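Local coordinates for protein ribose-phosphate pyrophosphokinase (Thermus thermophilus, PDB 5T3O) that probably makes phosphoribosyl pyrophosphate by transferring the pyrophosphoryl group of ATP to ribose 5-phosphate, working as a magnesium-dependent homohexamer, at residues K27-R32 / R41-L46; M66-M71 / D112-A117; L2-G7 / L23-S28. All coordinates share one frame; numbering follows the deposited sequence.

Contact 1 (K27-R32 / R41-L46); sequences KSTTLR and RYEESL. With SO4 (sulfate ion), chain H.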
loop_
_atom_site.group_PDB
_atom_site.type_symbol
_atom_site.label_atom_id
_atom_site.label_comp_id
_atom_site.label_asym_id
_atom_site.label_seq_id
_atom_site.Cartn_x
_atom_site.Cartn_y
_atom_site.Cartn_z
ATOM N N LYS A 27 -24.379 21.434 -5.236
ATOM C CA LYS A 27 -23.859 22.653 -4.624
ATOM C C LYS A 27 -22.509 22.382 -3.960
ATOM O O LYS A 27 -22.430 21.621 -2.994
ATOM C CB LYS A 27 -24.847 23.202 -3.593
ATOM C CG LYS A 27 -26.150 23.729 -4.192
ATOM C CD LYS A 27 -27.356 23.427 -3.308
ATOM C CE LYS A 27 -27.260 24.076 -1.930
ATOM N NZ LYS A 27 -28.296 23.544 -1.000
ATOM N N SER A 28 -21.460 23.002 -4.496
ATOM C CA SER A 28 -20.124 22.975 -3.906
ATOM C C SER A 28 -19.456 24.333 -4.088
ATOM O O SER A 28 -19.523 24.913 -5.173
ATOM C CB SER A 28 -19.258 21.906 -4.574
ATOM O OG SER A 28 -18.004 21.806 -3.925
ATOM N N THR A 29 -18.804 24.818 -3.034
ATOM C CA THR A 29 -18.072 26.086 -3.077
ATOM C C THR A 29 -16.591 25.834 -2.858
ATOM O O THR A 29 -16.209 24.988 -2.041
ATOM C CB THR A 29 -18.575 27.080 -2.016
ATOM O OG1 THR A 29 -18.590 26.455 -0.731
ATOM C CG2 THR A 29 -19.980 27.566 -2.361
ATOM N N THR A 30 -15.765 26.551 -3.615
ATOM C CA THR A 30 -14.323 26.512 -3.448
ATOM C C THR A 30 -13.786 27.946 -3.291
ATOM O O THR A 30 -13.973 28.782 -4.176
ATOM C CB THR A 30 -13.638 25.760 -4.609
ATOM O OG1 THR A 30 -13.726 26.530 -5.809
ATOM C CG2 THR A 30 -14.296 24.394 -4.835
ATOM N N LEU A 31 -13.153 28.218 -2.145
ATOM C CA LEU A 31 -12.638 29.543 -1.797
ATOM C C LEU A 31 -11.113 29.603 -1.866
ATOM O O LEU A 31 -10.429 28.572 -1.863
ATOM C CB LEU A 31 -13.050 29.911 -0.373
ATOM C CG LEU A 31 -14.538 29.954 -0.040
ATOM C CD1 LEU A 31 -14.733 30.017 1.467
ATOM C CD2 LEU A 31 -15.211 31.140 -0.724
ATOM N N ARG A 32 -10.606 30.832 -1.918
ATOM C CA ARG A 32 -9.201 31.147 -1.692
ATOM C C ARG A 32 -9.121 32.048 -0.475
ATOM O O ARG A 32 -9.810 33.070 -0.417
ATOM C CB ARG A 32 -8.619 31.924 -2.861
ATOM C CG ARG A 32 -8.207 31.093 -4.051
ATOM C CD ARG A 32 -7.566 31.994 -5.089
ATOM N NE ARG A 32 -7.659 31.404 -6.417
ATOM C CZ ARG A 32 -6.652 30.890 -7.124
ATOM N NH1 ARG A 32 -5.394 30.880 -6.667
ATOM N NH2 ARG A 32 -6.919 30.385 -8.330
ATOM N N ARG A 41 -15.713 22.683 -0.144
ATOM C CA ARG A 41 -16.827 22.322 0.725
ATOM C C ARG A 41 -18.025 21.901 -0.101
ATOM O O ARG A 41 -18.363 22.560 -1.085
ATOM C CB ARG A 41 -17.216 23.494 1.617
ATOM C CG ARG A 41 -18.201 23.156 2.722
ATOM C CD ARG A 41 -18.441 24.370 3.604
ATOM N NE ARG A 41 -19.263 24.055 4.771
ATOM C CZ ARG A 41 -20.603 24.034 4.802
ATOM N NH1 ARG A 41 -21.337 24.316 3.721
ATOM N NH2 ARG A 41 -21.225 23.726 5.941
ATOM N N TYR A 42 -18.655 20.802 0.310
ATOM C CA TYR A 42 -19.907 20.359 -0.287
ATOM C C TYR A 42 -21.032 20.825 0.620
ATOM O O TYR A 42 -20.988 20.615 1.832
ATOM C CB TYR A 42 -19.940 18.838 -0.439
ATOM C CG TYR A 42 -18.956 18.294 -1.448
ATOM C CD1 TYR A 42 -19.269 18.263 -2.800
ATOM C CD2 TYR A 42 -17.725 17.768 -1.048
ATOM C CE1 TYR A 42 -18.381 17.763 -3.734
ATOM C CE2 TYR A 42 -16.834 17.254 -1.975
ATOM C CZ TYR A 42 -17.162 17.255 -3.314
ATOM O OH TYR A 42 -16.288 16.750 -4.245
ATOM N N GLU A 43 -22.039 21.451 0.025
ATOM C CA GLU A 43 -23.132 22.072 0.787
ATOM C C GLU A 43 -24.192 21.029 1.170
ATOM O O GLU A 43 -24.762 21.092 2.265
ATOM C CB GLU A 43 -23.770 23.231 -0.004
ATOM C CG GLU A 43 -22.810 24.158 -0.769
ATOM C CD GLU A 43 -21.846 24.947 0.104
ATOM O OE1 GLU A 43 -21.296 24.414 1.091
ATOM O OE2 GLU A 43 -21.608 26.126 -0.228
ATOM N N GLU A 44 -24.430 20.083 0.257
ATOM C CA GLU A 44 -25.379 18.975 0.438
ATOM C C GLU A 44 -24.658 17.669 0.797
ATOM O O GLU A 44 -23.476 17.505 0.499
ATOM C CB GLU A 44 -26.186 18.774 -0.863
ATOM C CG GLU A 44 -25.416 18.114 -2.023
ATOM C CD GLU A 44 -25.968 18.453 -3.409
ATOM O OE1 GLU A 44 -26.107 19.658 -3.719
ATOM O OE2 GLU A 44 -26.238 17.518 -4.203
ATOM N N SER A 45 -25.386 16.735 1.401
ATOM C CA SER A 45 -24.863 15.400 1.674
ATOM C C SER A 45 -24.545 14.667 0.366
ATOM O O SER A 45 -25.301 14.762 -0.596
ATOM C CB SER A 45 -25.868 14.594 2.502
ATOM O OG SER A 45 -25.368 13.304 2.820
ATOM N N LEU A 46 -23.399 13.980 0.329
ATOM C CA LEU A 46 -23.039 13.085 -0.776
ATOM C C LEU A 46 -23.041 11.631 -0.303
ATOM O O LEU A 46 -22.510 10.764 -0.992
ATOM C CB LEU A 46 -21.620 13.359 -1.304
ATOM C CG LEU A 46 -21.030 14.730 -1.608
ATOM C CD1 LEU A 46 -20.740 15.492 -0.328
ATOM C CD2 LEU A 46 -19.747 14.532 -2.403
HETATM S S SO4 H . -23.702 13.803 5.936
HETATM O O1 SO4 H . -24.081 12.659 5.092
HETATM O O2 SO4 H . -24.817 14.781 5.968
HETATM O O3 SO4 H . -23.416 13.347 7.312
HETATM O O4 SO4 H . -22.524 14.444 5.322
#
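The carbonyl oxygen of Arg41 takes two donors from the facing strand. Thr29 N reaches it at 3.0 Å, almost in line with the C=O bond, while Ser28 OG comes to Arg41 O at 3.0 Å from well above the carbonyl plane. Ser28 carries its hydroxyl opposite its backbone nitrogen (chi1 -175°), which turns OG back toward the neighbouring strand and over one face of the Tyr42 ring. On the opposite face of that ring sits Leu46 CD2, 3.6 Å from its plane and above its centre, so the phenol is clamped between a hydroxyl and a methyl group.

Glu43 closes the other side of the ribbon. Its OE2 accepts from Thr29 OG1 at 3.1 Å, from above the carboxylate plane, and its OE1 forms a salt bridge with Arg41 NH1 (2.6 Å), which meets it with the guanidinium edge. The Thr29 methyl CG2 crowds Glu43 OE2 at 3.0 Å. The two carboxylate oxygens have separate partners, which would tend to limit the rotation of the group. Where the strands end, Glu43 N binds Lys27 O (3.0 Å), and Glu44 OE1 accepts the backbone Lys27 N at 2.9 Å in a nearly straight bond (168°).

Further out, Tyr42 OH binds Met71 O in helix 61-77, and Tyr42 O accepts from Arg102 of the second subunit. Ser45 OG donates to a sulfate also held by Arg47, Arg102 of the second subunit and residues Ser301 to Ser303 of the third, consistent with the regulatory anion site of class I relatives. Ser28 with Tyr42 is a non-hydrogen-bonded pair and Thr29 with Arg41 a hydrogen-bonded one, in the two-stranded antiparallel β hairpin whose loop carries Phe33, Asn35 and Asn37, which bind ADP in structures of this protein.

Contact 2 (M66-M71 / D112-A117); sequences MELLMM and DLLQTA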
loop_
_atom_site.group_PDB
_atom_site.type_symbol
_atom_site.label_atom_id
_atom_site.label_comp_id
_atom_site.label_asym_id
_atom_site.label_seq_id
_atom_site.Cartn_x
_atom_site.Cartn_y
_atom_site.Cartn_z
ATOM N N MET A 66 -5.293 20.983 -7.966
ATOM C CA MET A 66 -5.398 20.901 -6.513
ATOM C C MET A 66 -6.838 20.886 -6.035
ATOM O O MET A 66 -7.155 20.149 -5.110
ATOM C CB MET A 66 -4.646 22.052 -5.827
ATOM C CG MET A 66 -4.654 21.995 -4.305
ATOM S SD MET A 66 -4.035 20.440 -3.606
ATOM C CE MET A 66 -3.878 20.928 -1.895
ATOM N N GLU A 67 -7.682 21.729 -6.632
ATOM C CA GLU A 67 -9.117 21.736 -6.334
ATOM C C GLU A 67 -9.766 20.374 -6.642
ATOM O O GLU A 67 -10.619 19.926 -5.894
ATOM C CB GLU A 67 -9.828 22.839 -7.139
ATOM C CG GLU A 67 -11.310 23.016 -6.829
ATOM C CD GLU A 67 -12.066 23.876 -7.853
ATOM O OE1 GLU A 67 -11.654 23.975 -9.030
ATOM O OE2 GLU A 67 -13.106 24.442 -7.474
ATOM N N LEU A 68 -9.384 19.756 -7.754
ATOM C CA LEU A 68 -9.869 18.420 -8.114
ATOM C C LEU A 68 -9.442 17.410 -7.051
ATOM O O LEU A 68 -10.282 16.674 -6.513
ATOM C CB LEU A 68 -9.330 18.001 -9.481
ATOM C CG LEU A 68 -9.622 16.581 -9.977
ATOM C CD1 LEU A 68 -11.108 16.309 -10.061
ATOM C CD2 LEU A 68 -8.957 16.358 -11.317
ATOM N N LEU A 69 -8.146 17.420 -6.721
ATOM C CA LEU A 69 -7.605 16.543 -5.678
ATOM C C LEU A 69 -8.352 16.715 -4.366
ATOM O O LEU A 69 -8.770 15.720 -3.769
ATOM C CB LEU A 69 -6.098 16.740 -5.490
ATOM C CG LEU A 69 -5.217 16.297 -6.665
ATOM C CD1 LEU A 69 -3.774 16.725 -6.435
ATOM C CD2 LEU A 69 -5.286 14.799 -6.940
ATOM N N MET A 70 -8.597 17.964 -3.969
ATOM C CA MET A 70 -9.323 18.262 -2.728
ATOM C C MET A 70 -10.799 17.825 -2.757
ATOM O O MET A 70 -11.327 17.314 -1.749
ATOM C CB MET A 70 -9.235 19.754 -2.365
ATOM C CG MET A 70 -7.862 20.202 -1.879
ATOM S SD MET A 70 -7.744 21.994 -1.658
ATOM C CE MET A 70 -8.827 22.265 -0.277
ATOM N N MET A 71 -11.455 18.037 -3.894
ATOM C CA MET A 71 -12.862 17.655 -4.052
ATOM C C MET A 71 -13.053 16.141 -4.018
ATOM O O MET A 71 -14.008 15.662 -3.430
ATOM C CB MET A 71 -13.461 18.260 -5.337
ATOM C CG MET A 71 -13.825 19.731 -5.183
ATOM S SD MET A 71 -14.600 20.470 -6.635
ATOM C CE MET A 71 -16.273 19.882 -6.385
ATOM N N ASP A 112 -1.235 8.766 -9.939
ATOM C CA ASP A 112 -0.958 8.345 -8.560
ATOM C C ASP A 112 -1.529 9.302 -7.525
ATOM O O ASP A 112 -2.142 8.848 -6.565
ATOM C CB ASP A 112 0.539 8.135 -8.329
ATOM C CG ASP A 112 1.071 6.887 -9.015
ATOM O OD1 ASP A 112 0.311 5.911 -9.220
ATOM O OD2 ASP A 112 2.279 6.867 -9.329
ATOM N N LEU A 113 -1.379 10.604 -7.756
ATOM C CA LEU A 113 -1.958 11.643 -6.886
ATOM C C LEU A 113 -3.477 11.562 -6.807
ATOM O O LEU A 113 -4.060 11.723 -5.736
ATOM C CB LEU A 113 -1.579 13.059 -7.369
ATOM C CG LEU A 113 -0.319 13.764 -6.828
ATOM C CD1 LEU A 113 0.757 12.833 -6.294
ATOM C CD2 LEU A 113 0.251 14.713 -7.875
ATOM N N LEU A 114 -4.107 11.374 -7.959
ATOM C CA LEU A 114 -5.569 11.219 -8.043
ATOM C C LEU A 114 -6.016 10.003 -7.243
ATOM O O LEU A 114 -6.994 10.056 -6.521
ATOM C CB LEU A 114 -6.013 11.039 -9.503
ATOM C CG LEU A 114 -6.695 12.128 -10.354
ATOM C CD1 LEU A 114 -6.791 13.513 -9.749
ATOM C CD2 LEU A 114 -6.040 12.184 -11.726
ATOM N N GLN A 115 -5.293 8.905 -7.395
ATOM C CA GLN A 115 -5.607 7.675 -6.660
ATOM C C GLN A 115 -5.466 7.834 -5.149
ATOM O O GLN A 115 -6.329 7.367 -4.407
ATOM C CB GLN A 115 -4.750 6.514 -7.163
ATOM C CG GLN A 115 -5.222 6.053 -8.520
ATOM C CD GLN A 115 -4.189 5.284 -9.297
ATOM O OE1 GLN A 115 -3.171 4.801 -8.769
ATOM N NE2 GLN A 115 -4.430 5.183 -10.575
ATOM N N THR A 116 -4.417 8.511 -4.680
ATOM C CA THR A 116 -4.254 8.633 -3.222
ATOM C C THR A 116 -5.252 9.648 -2.674
ATOM O O THR A 116 -5.779 9.453 -1.581
ATOM C CB THR A 116 -2.795 8.858 -2.758
ATOM O OG1 THR A 116 -2.415 10.211 -2.934
ATOM C CG2 THR A 116 -1.858 7.946 -3.498
ATOM N N ALA A 117 -5.586 10.672 -3.464
ATOM C CA ALA A 117 -6.715 11.563 -3.126
ATOM C C ALA A 117 -8.050 10.822 -2.942
ATOM O O ALA A 117 -8.907 11.275 -2.175
ATOM C CB ALA A 117 -6.871 12.652 -4.181
#
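Leu113 O is held by its own helix, accepting Ala117 N at 2.9 Å, and is brushed from the other helix by Leu69 CD2, 3.5 Å away. That methyl is the centre of the contact. It reaches across to Ala117 CB (3.8 Å) and, at about a right angle to the other side chain, presses on Leu114 CD1. The separation of 3.4 Å between Leu69 CD2 and Leu114 CD1 is tighter than usual van der Waals contact, and Leu114 is nearly eclipsed about CB-CG (chi2 7°), leaving the exact place of its methyls somewhat doubtful. Leu68 CD2 meets the same Leu114 methyl from a neighbouring position at 3.9 Å. Ala117, small and directed at the other helix, allows its CB to rest against Leu69 O at 3.6 Å.

All five touching residues are buried. The segment axes approach to 9.2 Å and run 30° from parallel, as expected of successive helices in an alternating α/β domain. Helix 61-77 links strands 50-54 and 82-87, with Leu68 resting on Ile53, while helix 106-117 links strands 82-87 and 121-125. Beside them, Met70 packs on Thr106 of the second subunit, and Thr116 on Thr116 of that same subunit.

Contact 3 (L2-G7 / L23-S28); sequences LLIFSG and LPLGKS
The Phe5 ring lies against residues 26-28 of the incoming loop. Lys27 O lies at the ring edge, close to its plane, while Gly26 CA and Ser28 CB approach obliquely. Phe5 CE1 comes within 3.5 Å of Gly26 CA, and this is possible because Gly26 has no side chain: a β-carbon there would run into the ring. With CG set beside its backbone nitrogen (chi1 -60°), the ring swings out toward the loop, where it also makes an edge-to-face stack with Tyr42 and touches Leu46 and Met71. Cutting this ring back to an alanine would probably open a gap against Gly26 CA and take from Tyr42 its edge-to-face partner.

On the strand itself, Gly26 N donates to Ile4 O at 2.8 Å. A water bridges the next pair, accepting from Ser6 N (3.0 Å) and donating to Gly26 O (2.8 Å). Apolar side chains complete the seam: Leu25 CD2 lies 4.0 Å from Ile4 CG1, the two chains crossing at a slant, and Leu23 CD1 meets Leu2 CB at 4.1 Å, about perpendicular to it.

Strand 2-6 is outermost in the five-stranded parallel sheet of this chain. Leu3 and Phe5 bond through their backbones to strand 50-54, whereas the carbonyl of Ile4 and the amide of Ser6 face the loop, which thus runs along the strand's other edge. Helix 11-19 lies alongside, with Leu25 on Arg11 and Gln15, and Ile4 on Ala18.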
loop_
_atom_site.group_PDB
_atom_site.type_symbol
_atom_site.label_atom_id
_atom_site.label_comp_id
_atom_site.label_asym_id
_atom_site.label_seq_id
_atom_site.Cartn_x
_atom_site.Cartn_y
_atom_site.Cartn_z
ATOM N N LEU A 2 -27.132 9.510 -8.081
ATOM C CA LEU A 2 -26.246 10.160 -9.077
ATOM C C LEU A 2 -26.111 11.659 -8.782
ATOM O O LEU A 2 -27.072 12.412 -8.946
ATOM C CB LEU A 2 -26.748 9.948 -10.515
ATOM C CG LEU A 2 -25.710 10.010 -11.660
ATOM C CD1 LEU A 2 -26.400 9.865 -13.009
ATOM C CD2 LEU A 2 -24.846 11.268 -11.670
ATOM N N LEU A 3 -24.917 12.073 -8.352
ATOM C CA LEU A 3 -24.592 13.485 -8.126
ATOM C C LEU A 3 -23.463 13.937 -9.051
ATOM O O LEU A 3 -22.572 13.155 -9.384
ATOM C CB LEU A 3 -24.179 13.728 -6.679
ATOM C CG LEU A 3 -25.185 13.502 -5.541
ATOM C CD1 LEU A 3 -26.577 14.014 -5.893
ATOM C CD2 LEU A 3 -25.246 12.042 -5.115
ATOM N N ILE A 4 -23.512 15.206 -9.453
ATOM C CA ILE A 4 -22.526 15.790 -10.365
ATOM C C ILE A 4 -22.066 17.136 -9.790
ATOM O O ILE A 4 -22.863 17.901 -9.249
ATOM C CB ILE A 4 -23.065 15.875 -11.826
ATOM C CG1 ILE A 4 -22.163 16.724 -12.741
ATOM C CG2 ILE A 4 -24.498 16.393 -11.872
ATOM C CD1 ILE A 4 -21.075 15.938 -13.434
ATOM N N PHE A 5 -20.756 17.380 -9.873
ATOM C CA PHE A 5 -20.140 18.594 -9.334
ATOM C C PHE A 5 -19.097 19.104 -10.305
ATOM O O PHE A 5 -18.573 18.348 -11.122
ATOM C CB PHE A 5 -19.470 18.314 -7.989
ATOM C CG PHE A 5 -20.409 17.822 -6.933
ATOM C CD1 PHE A 5 -21.056 18.714 -6.090
ATOM C CD2 PHE A 5 -20.652 16.462 -6.781
ATOM C CE1 PHE A 5 -21.927 18.256 -5.109
ATOM C CE2 PHE A 5 -21.520 16.001 -5.806
ATOM C CZ PHE A 5 -22.154 16.899 -4.966
ATOM N N SER A 6 -18.806 20.394 -10.205
ATOM C CA SER A 6 -17.798 21.033 -11.033
ATOM C C SER A 6 -16.795 21.760 -10.151
ATOM O O SER A 6 -17.146 22.283 -9.090
ATOM C CB SER A 6 -18.460 22.044 -11.975
ATOM O OG SER A 6 -17.503 22.659 -12.831
ATOM N N GLY A 7 -15.548 21.810 -10.598
ATOM C CA GLY A 7 -14.618 22.806 -10.076
ATOM C C GLY A 7 -14.895 24.157 -10.733
ATOM O O GLY A 7 -16.032 24.447 -11.141
ATOM N N LEU A 23 -30.670 16.495 -14.317
ATOM C CA LEU A 23 -30.275 16.645 -12.916
ATOM C C LEU A 23 -29.637 18.009 -12.693
ATOM O O LEU A 23 -28.996 18.535 -13.598
ATOM C CB LEU A 23 -29.299 15.536 -12.504
ATOM C CG LEU A 23 -29.832 14.095 -12.478
ATOM C CD1 LEU A 23 -28.712 13.121 -12.136
ATOM C CD2 LEU A 23 -30.976 13.930 -11.485
ATOM N N PRO A 24 -29.808 18.581 -11.485
ATOM C CA PRO A 24 -29.161 19.849 -11.164
ATOM C C PRO A 24 -27.684 19.648 -10.829
ATOM O O PRO A 24 -27.288 18.539 -10.439
ATOM C CB PRO A 24 -29.924 20.317 -9.923
ATOM C CG PRO A 24 -30.313 19.050 -9.234
ATOM C CD PRO A 24 -30.504 18.016 -10.312
ATOM N N LEU A 25 -26.886 20.707 -10.988
ATOM C CA LEU A 25 -25.507 20.712 -10.489
ATOM C C LEU A 25 -25.518 20.692 -8.969
ATOM O O LEU A 25 -26.242 21.468 -8.337
ATOM C CB LEU A 25 -24.707 21.938 -10.967
ATOM C CG LEU A 25 -23.652 21.748 -12.063
ATOM C CD1 LEU A 25 -22.854 23.036 -12.200
ATOM C CD2 LEU A 25 -22.705 20.585 -11.793
ATOM N N GLY A 26 -24.716 19.803 -8.388
ATOM C CA GLY A 26 -24.580 19.731 -6.942
ATOM C C GLY A 26 -23.949 21.004 -6.417
ATOM O O GLY A 26 -23.106 21.595 -7.080
ATOM N N LYS A 27 -24.379 21.434 -5.236
ATOM C CA LYS A 27 -23.859 22.653 -4.624
ATOM C C LYS A 27 -22.509 22.382 -3.960
ATOM O O LYS A 27 -22.430 21.621 -2.994
ATOM C CB LYS A 27 -24.847 23.202 -3.593
ATOM C CG LYS A 27 -26.150 23.729 -4.192
ATOM C CD LYS A 27 -27.356 23.427 -3.308
ATOM C CE LYS A 27 -27.260 24.076 -1.930
ATOM N NZ LYS A 27 -28.296 23.544 -1.000
ATOM N N SER A 28 -21.460 23.002 -4.496
ATOM C CA SER A 28 -20.124 22.975 -3.906
ATOM C C SER A 28 -19.456 24.333 -4.088
ATOM O O SER A 28 -19.523 24.913 -5.173
ATOM C CB SER A 28 -19.258 21.906 -4.574
ATOM O OG SER A 28 -18.004 21.806 -3.925
HETATM O O HOH W 1 -20.496 21.802 -8.132
#

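Contacts 1 and 3 adjoin, their centres about 9 Å apart, and share Lys27 and Ser28: the loop that runs beside strand 2-6 leads directly into the hairpin. Contact 2 lies about 16 Å from contact 1 and 18 Å from contact 3, centre to centre. A probable hydrogen bond of 2.7 Å between Thr30 OG1 and Glu67 OE2 helps tie the hairpin to helix 61-77. Met71 CE reaches Ser28 OG at 3.6 Å, where all three contacts meet. Contacts 1 and 2 also touch the second subunit. The Arg41 side chain is about 9 Å from a bound ADP, that of Leu113 about 13 Å from one, while contact 3 lies away from the known binding sites.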